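Local coordinates for protein glucosidase 2 subunit beta (Schizosaccharomyces pombe, PDB 4XQM) that helps glucosidase II trim glucose from immature glycoproteins in the endoplasmic reticulum, its lectin (MRH) domain, the part present here, recognising mannose-rich N-glycans, at residues Ser59-Val73 against Cys81-Cys93. Residues are numbered along the deposited sequence; the frame is centred on the assembly and turned at random.
Sequences SAIVTVECGVENEIV and CEYLIKMKSPAAC. With MAN (alpha-D-mannopyranose), chain B.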
ATOM      1  N   SER A  59       0.130  -1.103  -9.574  1.00 12.04           N
ATOM      2  CA  SER A  59       0.339  -2.118  -8.553  1.00 10.56           C
ATOM      3  C   SER A  59       1.162  -1.471  -7.455  1.00 13.48           C
ATOM      4  O   SER A  59       1.796  -0.428  -7.672  1.00 11.84           O
ATOM      5  CB  SER A  59       1.044  -3.351  -9.139  1.00 11.26           C
ATOM      6  OG  SER A  59       2.326  -3.001  -9.644  1.00 13.26           O
ATOM      7  N   ALA A  60       1.133  -2.065  -6.268  1.00 11.19           N
ATOM      8  CA  ALA A  60       1.845  -1.500  -5.132  1.00 12.48           C
ATOM      9  C   ALA A  60       2.439  -2.623  -4.313  1.00 12.73           C
ATOM     10  O   ALA A  60       1.768  -3.611  -4.012  1.00 14.02           O
ATOM     11  CB  ALA A  60       0.900  -0.666  -4.284  1.00 11.09           C
ATOM     12  N   ILE A  61       3.704  -2.458  -3.937  1.00 12.13           N
ATOM     13  CA  ILE A  61       4.366  -3.419  -3.071  1.00 12.81           C
ATOM     14  C   ILE A  61       4.531  -2.741  -1.725  1.00 12.49           C
ATOM     15  O   ILE A  61       5.245  -1.732  -1.606  1.00 12.17           O
ATOM     16  CB  ILE A  61       5.735  -3.825  -3.630  1.00 14.52           C
ATOM     17  CG1 ILE A  61       5.544  -4.458  -5.006  1.00 15.49           C
ATOM     18  CG2 ILE A  61       6.429  -4.796  -2.691  1.00 14.29           C
ATOM     19  CD1 ILE A  61       6.828  -4.913  -5.657  1.00 20.94           C
ATOM     20  N   VAL A  62       3.852  -3.270  -0.714  1.00  9.68           N
ATOM     21  CA  VAL A  62       3.787  -2.601   0.584  1.00 10.67           C
ATOM     22  C   VAL A  62       4.571  -3.388   1.618  1.00 11.29           C
ATOM     23  O   VAL A  62       4.186  -4.509   1.970  1.00 11.94           O
ATOM     24  CB  VAL A  62       2.315  -2.437   1.063  1.00 11.93           C
ATOM     25  CG1 VAL A  62       2.254  -1.678   2.388  1.00 14.56           C
ATOM     26  CG2 VAL A  62       1.463  -1.737  -0.005  1.00 12.96           C
ATOM     27  N   THR A  63       5.660  -2.797   2.107  1.00 10.84           N
ATOM     28  CA  THR A  63       6.477  -3.434   3.134  1.00 10.99           C
ATOM     29  C   THR A  63       6.069  -2.908   4.508  1.00 11.33           C
ATOM     30  O   THR A  63       6.157  -1.708   4.770  1.00 13.05           O
ATOM     31  CB  THR A  63       7.984  -3.204   2.895  1.00 11.60           C
ATOM     32  OG1 THR A  63       8.359  -3.737   1.613  1.00 14.17           O
ATOM     33  CG2 THR A  63       8.813  -3.896   3.981  1.00 14.11           C
ATOM     34  N   VAL A  64       5.596  -3.804   5.373  1.00  9.75           N
ATOM     35  CA  VAL A  64       5.071  -3.408   6.681  1.00 10.78           C
ATOM     36  C   VAL A  64       5.981  -3.923   7.790  1.00 12.00           C
ATOM     37  O   VAL A  64       6.141  -5.142   7.973  1.00 14.08           O
ATOM     38  CB  VAL A  64       3.653  -3.973   6.912  1.00 12.28           C
ATOM     39  CG1 VAL A  64       3.078  -3.433   8.215  1.00 12.91           C
ATOM     40  CG2 VAL A  64       2.740  -3.637   5.749  1.00 12.87           C
ATOM     41  N   GLU A  65       6.566  -3.002   8.544  1.00 10.55           N
ATOM     42  CA  GLU A  65       7.488  -3.389   9.609  1.00 11.81           C
ATOM     43  C   GLU A  65       6.958  -2.971  10.972  1.00 12.50           C
ATOM     44  O   GLU A  65       6.122  -2.077  11.077  1.00 12.84           O
ATOM     45  CB  GLU A  65       8.879  -2.830   9.324  1.00 16.74           C
ATOM     46  CG  GLU A  65       9.439  -3.428   8.029  1.00 18.24           C
ATOM     47  CD  GLU A  65      10.723  -2.788   7.557  1.00 28.22           C
ATOM     48  OE1 GLU A  65      11.017  -1.635   7.953  1.00 30.69           O
ATOM     49  OE2 GLU A  65      11.437  -3.451   6.774  1.00 27.84           O
ATOM     50  N   CYS A  66       7.424  -3.656  12.010  1.00 11.21           N
ATOM     51  CA  CYS A  66       6.935  -3.437  13.368  1.00 13.63           C
ATOM     52  C   CYS A  66       7.174  -2.007  13.845  1.00 10.46           C
ATOM     53  O   CYS A  66       8.285  -1.482  13.727  1.00 15.16           O
ATOM     54  CB  CYS A  66       7.602  -4.417  14.341  1.00 13.18           C
ATOM     55  SG  CYS A  66       7.211  -4.133  16.099  1.00 14.05           S
ATOM     56  N   GLY A  67       6.120  -1.399  14.393  1.00 11.14           N
ATOM     57  CA  GLY A  67       6.221  -0.111  15.050  1.00 11.97           C
ATOM     58  C   GLY A  67       5.025   0.090  15.954  1.00 11.92           C
ATOM     59  O   GLY A  67       4.066  -0.681  15.909  1.00 13.17           O
ATOM     60  N   VAL A  68       5.056   1.152  16.749  1.00 12.50           N
ATOM     61  CA  VAL A  68       4.017   1.354  17.761  1.00 12.72           C
ATOM     62  C   VAL A  68       2.710   1.918  17.200  1.00 15.03           C
ATOM     63  O   VAL A  68       1.650   1.736  17.793  1.00 18.82           O
ATOM     64  CB  VAL A  68       4.533   2.232  18.927  1.00 16.91           C
ATOM     65  CG1 VAL A  68       5.649   1.510  19.660  1.00 19.29           C
ATOM     66  CG2 VAL A  68       5.032   3.570  18.409  1.00 19.16           C
ATOM     67  N   GLU A  69       2.781   2.592  16.056  1.00 13.22           N
ATOM     68  CA  GLU A  69       1.614   3.232  15.456  1.00 15.61           C
ATOM     69  C   GLU A  69       1.610   2.996  13.946  1.00 15.44           C
ATOM     70  O   GLU A  69       2.681   2.884  13.333  1.00 14.07           O
ATOM     71  CB  GLU A  69       1.649   4.736  15.749  1.00 19.20           C
ATOM     72  CG  GLU A  69       0.586   5.560  15.035  1.00 27.65           C
ATOM     73  CD  GLU A  69       0.270   6.867  15.756  1.00 39.28           C
ATOM     74  OE1 GLU A  69       1.169   7.415  16.438  1.00 38.18           O
ATOM     75  OE2 GLU A  69      -0.886   7.339  15.638  1.00 39.87           O
ATOM     76  N   ASN A  70       0.422   2.903  13.355  1.00 14.28           N
ATOM     77  CA  ASN A  70       0.296   2.827  11.893  1.00 12.60           C
ATOM     78  C   ASN A  70       0.809   4.096  11.213  1.00 13.75           C
ATOM     79  O   ASN A  70       0.400   5.206  11.564  1.00 15.39           O
ATOM     80  CB  ASN A  70      -1.163   2.625  11.487  1.00 11.87           C
ATOM     81  CG  ASN A  70      -1.692   1.268  11.857  1.00 14.60           C
ATOM     82  OD1 ASN A  70      -0.930   0.308  12.017  1.00 13.54           O
ATOM     83  ND2 ASN A  70      -3.013   1.165  11.971  1.00 16.77           N
ATOM     84  N   GLU A  71       1.690   3.923  10.233  1.00 11.54           N
ATOM     85  CA  GLU A  71       2.315   5.048   9.551  1.00 13.20           C
ATOM     86  C   GLU A  71       2.735   4.650   8.135  1.00 12.37           C
ATOM     87  O   GLU A  71       3.303   3.574   7.931  1.00 11.45           O
ATOM     88  CB  GLU A  71       3.546   5.498  10.348  1.00 16.53           C
ATOM     89  CG  GLU A  71       4.456   6.481   9.621  1.00 24.55           C
ATOM     90  CD  GLU A  71       5.747   6.771  10.390  1.00 26.47           C
ATOM     91  OE1 GLU A  71       6.535   7.624   9.920  1.00 33.62           O
ATOM     92  OE2 GLU A  71       5.976   6.148  11.454  1.00 27.02           O
ATOM     93  N   ILE A  72       2.434   5.507   7.157  1.00 10.64           N
ATOM     94  CA  ILE A  72       3.030   5.359   5.835  1.00  9.81           C
ATOM     95  C   ILE A  72       4.338   6.147   5.872  1.00 11.74           C
ATOM     96  O   ILE A  72       4.329   7.373   5.998  1.00 11.12           O
ATOM     97  CB  ILE A  72       2.091   5.874   4.722  1.00  9.95           C
ATOM     98  CG1 ILE A  72       0.869   4.950   4.593  1.00 11.60           C
ATOM     99  CG2 ILE A  72       2.818   5.982   3.378  1.00 10.78           C
ATOM    100  CD1 ILE A  72      -0.213   5.491   3.639  1.00 13.88           C
ATOM    101  N   VAL A  73       5.454   5.424   5.816  1.00 11.10           N
ATOM    102  CA  VAL A  73       6.789   6.011   5.955  1.00 11.72           C
ATOM    103  C   VAL A  73       7.199   6.696   4.662  1.00 12.33           C
ATOM    104  O   VAL A  73       7.696   7.817   4.689  1.00 10.80           O
ATOM    105  CB  VAL A  73       7.826   4.937   6.361  1.00 11.54           C
ATOM    106  CG1 VAL A  73       9.245   5.496   6.320  1.00 16.49           C
ATOM    107  CG2 VAL A  73       7.500   4.433   7.762  1.00 14.74           C
ATOM    108  N   CYS A  81       3.760   4.126 -12.410  1.00 11.92           N
ATOM    109  CA  CYS A  81       2.612   3.347 -11.944  1.00 11.37           C
ATOM    110  C   CYS A  81       2.957   2.043 -11.238  1.00 14.34           C
ATOM    111  O   CYS A  81       2.123   1.137 -11.121  1.00 14.14           O
ATOM    112  CB  CYS A  81       1.578   3.173 -13.066  1.00 14.27           C
ATOM    113  SG  CYS A  81       0.744   4.739 -13.389  1.00 12.84           S
ATOM    114  N   GLU A  82       4.187   1.978 -10.733  1.00 13.59           N
ATOM    115  CA  GLU A  82       4.610   0.910  -9.839  1.00 17.86           C
ATOM    116  C   GLU A  82       4.998   1.595  -8.527  1.00 17.46           C
ATOM    117  O   GLU A  82       5.955   2.371  -8.490  1.00 16.66           O
ATOM    118  CB  GLU A  82       5.804   0.148 -10.440  1.00 18.37           C
ATOM    119  CG  GLU A  82       5.565  -0.432 -11.843  1.00 23.76           C
ATOM    120  CD  GLU A  82       6.815  -1.072 -12.452  1.00 30.34           C
ATOM    121  OE1 GLU A  82       7.692  -1.539 -11.687  1.00 33.59           O
ATOM    122  OE2 GLU A  82       6.925  -1.105 -13.701  1.00 32.53           O
ATOM    123  N   TYR A  83       4.250   1.332  -7.457  1.00 13.48           N
ATOM    124  CA  TYR A  83       4.436   2.067  -6.219  1.00 13.10           C
ATOM    125  C   TYR A  83       5.094   1.189  -5.158  1.00 14.29           C
ATOM    126  O   TYR A  83       4.665   0.056  -4.930  1.00 17.02           O
ATOM    127  CB  TYR A  83       3.088   2.577  -5.713  1.00 12.78           C
ATOM    128  CG  TYR A  83       2.359   3.411  -6.747  1.00 13.01           C
ATOM    129  CD1 TYR A  83       1.590   2.805  -7.742  1.00 10.21           C
ATOM    130  CD2 TYR A  83       2.463   4.793  -6.745  1.00 13.09           C
ATOM    131  CE1 TYR A  83       0.934   3.567  -8.704  1.00 10.59           C
ATOM    132  CE2 TYR A  83       1.814   5.571  -7.700  1.00 10.51           C
ATOM    133  CZ  TYR A  83       1.051   4.947  -8.676  1.00 12.44           C
ATOM    134  OH  TYR A  83       0.399   5.703  -9.632  1.00 12.68           O
ATOM    135  N   LEU A  84       6.143   1.699  -4.524  1.00  9.69           N
ATOM    136  CA  LEU A  84       6.755   0.986  -3.407  1.00 12.27           C
ATOM    137  C   LEU A  84       6.407   1.760  -2.144  1.00 10.87           C
ATOM    138  O   LEU A  84       6.772   2.929  -2.004  1.00 12.53           O
ATOM    139  CB  LEU A  84       8.277   0.900  -3.580  1.00 11.62           C
ATOM    140  CG  LEU A  84       8.754   0.248  -4.876  1.00 17.03           C
ATOM    141  CD1 LEU A  84      10.276   0.145  -4.873  1.00 21.71           C
ATOM    142  CD2 LEU A  84       8.127  -1.117  -5.031  1.00 19.46           C
ATOM    143  N   ILE A  85       5.675   1.125  -1.238  1.00 10.87           N
ATOM    144  CA  ILE A  85       5.198   1.815  -0.042  1.00 10.55           C
ATOM    145  C   ILE A  85       5.780   1.157   1.187  1.00 10.78           C
ATOM    146  O   ILE A  85       5.603  -0.053   1.393  1.00 11.83           O
ATOM    147  CB  ILE A  85       3.660   1.780   0.043  1.00 11.91           C
ATOM    148  CG1 ILE A  85       3.047   2.323  -1.252  1.00 12.15           C
ATOM    149  CG2 ILE A  85       3.177   2.600   1.236  1.00 11.15           C
ATOM    150  CD1 ILE A  85       1.524   2.315  -1.280  1.00 11.73           C
ATOM    151  N   LYS A  86       6.483   1.944   1.996  1.00 10.02           N
ATOM    152  CA  LYS A  86       7.024   1.453   3.264  1.00 11.09           C
ATOM    153  C   LYS A  86       6.143   1.921   4.423  1.00 11.46           C
ATOM    154  O   LYS A  86       5.715   3.082   4.457  1.00 11.31           O
ATOM    155  CB  LYS A  86       8.464   1.937   3.451  1.00 14.83           C
ATOM    156  CG  LYS A  86       9.160   1.346   4.679  1.00 19.65           C
ATOM    157  CD  LYS A  86      10.658   1.647   4.649  1.00 23.64           C
ATOM    158  CE  LYS A  86      11.296   1.345   5.999  1.00 35.37           C
ATOM    159  NZ  LYS A  86      12.699   1.857   6.086  1.00 39.34           N
ATOM    160  N   MET A  87       5.862   1.013   5.359  1.00 11.79           N
ATOM    161  CA  MET A  87       4.999   1.320   6.494  1.00  9.93           C
ATOM    162  C   MET A  87       5.543   0.791   7.809  1.00  9.11           C
ATOM    163  O   MET A  87       6.332  -0.141   7.826  1.00 10.60           O
ATOM    164  CB  MET A  87       3.613   0.692   6.295  1.00 12.49           C
ATOM    165  CG  MET A  87       2.885   1.127   5.051  1.00 12.86           C
ATOM    166  SD  MET A  87       1.204   0.469   5.029  1.00 12.97           S
ATOM    167  CE  MET A  87       0.504   1.228   6.496  1.00 12.63           C
ATOM    168  N   LYS A  88       5.090   1.388   8.905  1.00 10.86           N
ATOM    169  CA  LYS A  88       5.200   0.781  10.229  1.00 11.47           C
ATOM    170  C   LYS A  88       3.798   0.504  10.748  1.00 11.43           C
ATOM    171  O   LYS A  88       2.846   1.224  10.396  1.00 11.82           O
ATOM    172  CB  LYS A  88       5.980   1.691  11.184  1.00 12.67           C
ATOM    173  CG  LYS A  88       7.481   1.650  10.893  1.00 16.04           C
ATOM    174  CD  LYS A  88       8.165   3.001  10.985  1.00 30.45           C
ATOM    175  CE  LYS A  88       8.294   3.490  12.402  1.00 32.43           C
ATOM    176  NZ  LYS A  88       9.560   4.292  12.599  1.00 27.90           N
ATOM    177  N   SER A  89       3.658  -0.541  11.563  1.00 10.70           N
ATOM    178  CA  SER A  89       2.352  -0.911  12.110  1.00 13.38           C
ATOM    179  C   SER A  89       2.515  -1.934  13.215  1.00 11.10           C
ATOM    180  O   SER A  89       3.354  -2.835  13.103  1.00 10.65           O
ATOM    181  CB  SER A  89       1.446  -1.520  11.034  1.00 14.01           C
ATOM    182  OG  SER A  89       0.244  -1.994  11.624  1.00 11.93           O
ATOM    183  N   PRO A  90       1.713  -1.806  14.283  1.00 11.44           N
ATOM    184  CA  PRO A  90       1.693  -2.851  15.313  1.00 12.38           C
ATOM    185  C   PRO A  90       1.287  -4.206  14.734  1.00 13.96           C
ATOM    186  O   PRO A  90       1.626  -5.229  15.324  1.00 14.74           O
ATOM    187  CB  PRO A  90       0.629  -2.360  16.301  1.00 18.09           C
ATOM    188  CG  PRO A  90       0.570  -0.887  16.101  1.00 18.26           C
ATOM    189  CD  PRO A  90       0.850  -0.663  14.633  1.00 12.69           C
ATOM    190  N   ALA A  91       0.601  -4.221  13.590  1.00 13.59           N
ATOM    191  CA  ALA A  91       0.228  -5.482  12.938  1.00 14.22           C
ATOM    192  C   ALA A  91       1.451  -6.347  12.637  1.00 15.10           C
ATOM    193  O   ALA A  91       1.351  -7.582  12.572  1.00 16.69           O
ATOM    194  CB  ALA A  91      -0.527  -5.217  11.661  1.00 13.97           C
ATOM    195  N   ALA A  92       2.597  -5.696  12.456  1.00 11.54           N
ATOM    196  CA  ALA A  92       3.822  -6.381  12.055  1.00 12.13           C
ATOM    197  C   ALA A  92       4.684  -6.734  13.263  1.00 15.33           C
ATOM    198  O   ALA A  92       5.798  -7.241  13.115  1.00 13.63           O
ATOM    199  CB  ALA A  92       4.610  -5.531  11.066  1.00 12.56           C
ATOM    200  N   CYS A  93       4.161  -6.480  14.456  1.00 13.01           N
ATOM    201  CA  CYS A  93       4.921  -6.757  15.677  1.00 16.04           C
ATOM    202  C   CYS A  93       4.585  -8.139  16.213  1.00 18.59           C
ATOM    203  O   CYS A  93       3.581  -8.744  15.816  1.00 21.40           O
ATOM    204  CB  CYS A  93       4.641  -5.682  16.730  1.00 15.98           C
ATOM    205  SG  CYS A  93       5.176  -4.025  16.227  1.00 14.72           S
TER
HETATM  206  C1  MAN B 501      -1.190   9.929 -11.663  1.00 25.34           C
HETATM  207  C2  MAN B 501      -0.744   9.197 -10.541  1.00 14.79           C
HETATM  208  C3  MAN B 501       0.761   8.982 -10.759  1.00 16.21           C
HETATM  209  C4  MAN B 501       1.023   8.375 -12.170  1.00 14.16           C
HETATM  210  C5  MAN B 501       0.415   9.296 -13.241  1.00 18.08           C
HETATM  211  C6  MAN B 501       0.460   8.707 -14.632  1.00 16.92           C
HETATM  212  O1  MAN B 501      -0.331  11.013 -11.475  1.00 26.58           O
HETATM  213  O2  MAN B 501      -1.394   7.979 -10.529  1.00 18.59           O
HETATM  214  O3  MAN B 501       1.303   8.195  -9.733  1.00 14.74           O
HETATM  215  O4  MAN B 501       2.399   8.280 -12.412  1.00 16.84           O
HETATM  216  O5  MAN B 501      -0.961   9.444 -12.925  1.00 21.43           O
HETATM  217  O6  MAN B 501       0.164   9.762 -15.554  1.00 19.05           O
HETATM  218  O   HOH W   1       2.271  -1.672 -12.045  1.00 14.64           O
HETATM  219  O   HOH W   2       9.134   0.250   8.074  1.00 30.04           O
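Strand 82-89 runs parallel to strand 59-66, their axes 29° apart, and on its other edge pairs antiparallel with the start of strand 71-77 (residues 71-73), so that it is hydrogen-bonded on both sides, from Tyr83 N to Ser59 O through Ser89 N to Glu65 O and, across the other edge, between Lys88 and Glu71. On the buried face, Met87 runs between Val62 and Ile72: its SD lies 3.6 Å from Val62 CG1, and the bend at chi3 (62°) turns CE to within 4.2 Å of Ile72 CG1. Ile85 continues this apolar layer, its CB beside Val62 CG2 and its CG2 meeting Ile72 CG2, while Thr9 of strand 8-13 packs on both Ile72 and Met87. The other face is more polar; there Lys88 lays its CD on Val73 CG2, and a water bridges Glu65 OE1 and Met87 O. Ser89 OG donates to Asn70 OD1 (2.6 Å), nearly in line with the amide C=O, and accepts from Ala91 N in an ST turn; these two bonds fix the hydroxyl. The disulfide Cys66-Cys93 (chi3 97°) links Cys93, beyond this turn, to Cys66. At the far end, Ser59 O sits 3.2 Å from Tyr83 CD1, at the ring edge, and the Tyr83 hydroxyl donates to mannose O3 (2.7 Å) while also hydrogen-bonded to Arg58 NE. Cys81, disulfide-linked to Cys52, lies beside the sugar; with Tyr83, and with Glu77 and Arg58, which also hydrogen-bond mannose, it belongs to the mannose pocket of the MRH (mannose 6-phosphate receptor homology) domain.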